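Nitrite reductase (Hyphomicrobium denitrificans, PDB 2DV6) probably catalyses the one-electron reduction of nitrite to nitric oxide, using copper ions and electrons delivered by a cytochrome c. Local coordinates at residues A136-S141 with L335-P340. Residues are numbered along the deposited sequence; the frame is centred on the assembly and turned at random.
Sequences AEMKSS and LTRSHP
Arg337 reaches out from the short helix 334-338 and brings its guanidinium group against the extended backbone of residues 136-138. Arg337 NH1 donates a hydrogen bond to Ala136 O at 2.9 Å. The oxygen lies at the edge of the guanidinium, in its plane, but the nitrogen sits above the carbonyl plane and the N-H...O angle is only 144°. Over one face of the same group comes the carboxylate of Glu137, with OE2 3.6 Å from Arg337 NH2. This long salt bridge is a matter of charge alone, since the oxygen lies well out of the guanidinium plane and no N-H points at it. A bend at chi2 (-57°) folds the flexible, acidic Glu137 chain back toward the arginine. Met138 adds apolar bulk, its CG 4.3 Å from Arg337 NE; its pliant thioether chain also packs on Gln176 and Asp178 of strand 163-178. Arginine suits this place because one flat cation can serve a backbone oxygen at its edge and a carboxylate over its face; replaced by alanine, the site would probably lose this donor to Ala136 O and the positive partner that Glu137 has here. Farther out, Lys139 N bonds to Asp179 OD2. Away from the copper sites, this surface contact joins the linker after the extra N-terminal cupredoxin domain to a short helix in the last cupredoxin domain of the two-domain nitrite reductase core.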
ATOM      1  N   ALA A 136     -25.825 -33.028  -6.783  1.00 35.12           N
ATOM      2  CA  ALA A 136     -24.987 -34.154  -6.392  1.00 35.61           C
ATOM      3  C   ALA A 136     -24.613 -34.102  -4.888  1.00 35.99           C
ATOM      4  O   ALA A 136     -24.636 -33.025  -4.281  1.00 35.94           O
ATOM      5  CB  ALA A 136     -23.757 -34.197  -7.236  1.00 35.31           C
ATOM      6  N   GLU A 137     -24.307 -35.256  -4.291  1.00 36.09           N
ATOM      7  CA  GLU A 137     -23.924 -35.294  -2.869  1.00 35.91           C
ATOM      8  C   GLU A 137     -22.593 -34.545  -2.711  1.00 34.95           C
ATOM      9  O   GLU A 137     -21.797 -34.434  -3.687  1.00 34.08           O
ATOM     10  CB  GLU A 137     -23.801 -36.736  -2.332  1.00 37.49           C
ATOM     11  CG  GLU A 137     -25.077 -37.595  -2.354  1.00 41.11           C
ATOM     12  CD  GLU A 137     -26.305 -37.017  -1.581  1.00 45.13           C
ATOM     13  OE1 GLU A 137     -27.452 -37.221  -2.088  1.00 47.63           O
ATOM     14  OE2 GLU A 137     -26.156 -36.381  -0.489  1.00 45.73           O
ATOM     15  N   MET A 138     -22.369 -33.981  -1.523  1.00 33.77           N
ATOM     16  CA  MET A 138     -21.080 -33.318  -1.216  1.00 32.72           C
ATOM     17  C   MET A 138     -19.989 -34.359  -1.321  1.00 32.36           C
ATOM     18  O   MET A 138     -20.224 -35.518  -0.970  1.00 31.99           O
ATOM     19  CB  MET A 138     -21.077 -32.773   0.204  1.00 33.37           C
ATOM     20  CG  MET A 138     -22.271 -31.896   0.540  1.00 34.67           C
ATOM     21  SD  MET A 138     -22.178 -31.344   2.245  1.00 36.93           S
ATOM     22  CE  MET A 138     -21.023 -30.066   1.946  1.00 35.76           C
ATOM     23  N   LYS A 139     -18.806 -33.970  -1.803  1.00 31.29           N
ATOM     24  CA  LYS A 139     -17.681 -34.909  -1.873  1.00 32.22           C
ATOM     25  C   LYS A 139     -16.398 -34.146  -1.720  1.00 30.65           C
ATOM     26  O   LYS A 139     -16.362 -32.937  -1.937  1.00 31.58           O
ATOM     27  CB  LYS A 139     -17.644 -35.662  -3.212  1.00 33.28           C
ATOM     28  CG  LYS A 139     -17.464 -34.713  -4.419  1.00 37.16           C
ATOM     29  CD  LYS A 139     -17.127 -35.491  -5.716  1.00 40.07           C
ATOM     30  CE  LYS A 139     -16.956 -34.554  -6.916  1.00 41.64           C
ATOM     31  NZ  LYS A 139     -16.441 -33.166  -6.557  1.00 44.37           N
ATOM     32  N   SER A 140     -15.341 -34.861  -1.378  1.00 28.59           N
ATOM     33  CA  SER A 140     -14.038 -34.263  -1.160  1.00 27.50           C
ATOM     34  C   SER A 140     -13.047 -35.402  -1.008  1.00 26.64           C
ATOM     35  O   SER A 140     -13.432 -36.547  -0.950  1.00 26.24           O
ATOM     36  CB  SER A 140     -14.053 -33.418   0.129  1.00 26.45           C
ATOM     37  OG  SER A 140     -14.068 -34.264   1.260  1.00 23.97           O
ATOM     38  N   SER A 141     -11.771 -35.077  -0.908  1.00 27.52           N
ATOM     39  CA  SER A 141     -10.800 -36.083  -0.578  1.00 28.82           C
ATOM     40  C   SER A 141     -10.653 -36.345   0.905  1.00 28.40           C
ATOM     41  O   SER A 141      -9.716 -37.034   1.291  1.00 30.76           O
ATOM     42  CB  SER A 141      -9.433 -35.686  -1.133  1.00 29.87           C
ATOM     43  OG  SER A 141      -9.077 -34.442  -0.582  1.00 34.06           O
ATOM     44  N   LEU A 335     -25.835 -32.004   9.329  1.00 22.16           N
ATOM     45  CA  LEU A 335     -27.199 -32.292   9.772  1.00 21.78           C
ATOM     46  C   LEU A 335     -28.309 -31.872   8.794  1.00 22.73           C
ATOM     47  O   LEU A 335     -29.487 -31.880   9.150  1.00 21.95           O
ATOM     48  CB  LEU A 335     -27.441 -31.679  11.144  1.00 21.18           C
ATOM     49  CG  LEU A 335     -26.468 -32.040  12.266  1.00 21.17           C
ATOM     50  CD1 LEU A 335     -26.975 -31.447  13.620  1.00 19.22           C
ATOM     51  CD2 LEU A 335     -26.265 -33.552  12.385  1.00 21.34           C
ATOM     52  N   THR A 336     -27.932 -31.509   7.579  1.00 23.19           N
ATOM     53  CA  THR A 336     -28.886 -31.277   6.512  1.00 25.70           C
ATOM     54  C   THR A 336     -28.839 -32.402   5.452  1.00 26.93           C
ATOM     55  O   THR A 336     -29.846 -33.044   5.184  1.00 27.89           O
ATOM     56  CB  THR A 336     -28.653 -29.905   5.807  1.00 26.07           C
ATOM     57  OG1 THR A 336     -27.301 -29.811   5.353  1.00 27.23           O
ATOM     58  CG2 THR A 336     -28.934 -28.753   6.752  1.00 26.56           C
ATOM     59  N   ARG A 337     -27.678 -32.632   4.860  1.00 27.30           N
ATOM     60  CA  ARG A 337     -27.557 -33.573   3.763  1.00 29.11           C
ATOM     61  C   ARG A 337     -26.963 -34.914   4.237  1.00 30.14           C
ATOM     62  O   ARG A 337     -27.376 -35.979   3.768  1.00 31.47           O
ATOM     63  CB  ARG A 337     -26.719 -32.960   2.623  1.00 30.77           C
ATOM     64  CG  ARG A 337     -27.479 -31.858   1.815  1.00 33.13           C
ATOM     65  CD  ARG A 337     -26.625 -31.130   0.774  1.00 36.17           C
ATOM     66  NE  ARG A 337     -26.379 -31.739  -0.568  1.00 39.61           N
ATOM     67  CZ  ARG A 337     -27.059 -32.741  -1.126  1.00 41.45           C
ATOM     68  NH1 ARG A 337     -26.730 -33.171  -2.336  1.00 41.86           N
ATOM     69  NH2 ARG A 337     -28.077 -33.320  -0.485  1.00 43.81           N
ATOM     70  N   SER A 338     -26.011 -34.873   5.163  1.00 29.81           N
ATOM     71  CA  SER A 338     -25.293 -36.063   5.529  1.00 30.86           C
ATOM     72  C   SER A 338     -26.160 -36.943   6.398  1.00 31.48           C
ATOM     73  O   SER A 338     -26.389 -38.090   6.047  1.00 31.48           O
ATOM     74  CB  SER A 338     -23.956 -35.744   6.173  1.00 31.03           C
ATOM     75  OG  SER A 338     -23.147 -35.097   5.211  1.00 32.73           O
ATOM     76  N   HIS A 339     -26.639 -36.416   7.524  1.00 31.57           N
ATOM     77  CA  HIS A 339     -27.593 -37.142   8.353  1.00 31.11           C
ATOM     78  C   HIS A 339     -28.476 -36.230   9.178  1.00 29.58           C
ATOM     79  O   HIS A 339     -28.186 -35.953  10.355  1.00 29.43           O
ATOM     80  CB  HIS A 339     -26.876 -38.133   9.277  1.00 32.83           C
ATOM     81  CG  HIS A 339     -25.525 -37.674   9.682  1.00 34.06           C
ATOM     82  ND1 HIS A 339     -24.370 -38.353   9.331  1.00 35.23           N
ATOM     83  CD2 HIS A 339     -25.134 -36.577  10.376  1.00 34.90           C
ATOM     84  CE1 HIS A 339     -23.328 -37.685   9.791  1.00 35.35           C
ATOM     85  NE2 HIS A 339     -23.762 -36.605  10.430  1.00 35.47           N
ATOM     86  N   PRO A 340     -29.584 -35.793   8.578  1.00 28.48           N
ATOM     87  CA  PRO A 340     -30.520 -34.994   9.329  1.00 27.10           C
ATOM     88  C   PRO A 340     -31.073 -35.798  10.494  1.00 26.83           C
ATOM     89  O   PRO A 340     -30.880 -37.031  10.578  1.00 25.72           O
ATOM     90  CB  PRO A 340     -31.618 -34.678   8.309  1.00 28.04           C
ATOM     91  CG  PRO A 340     -31.450 -35.666   7.213  1.00 28.17           C
ATOM     92  CD  PRO A 340     -30.013 -36.008   7.177  1.00 28.73           C
TER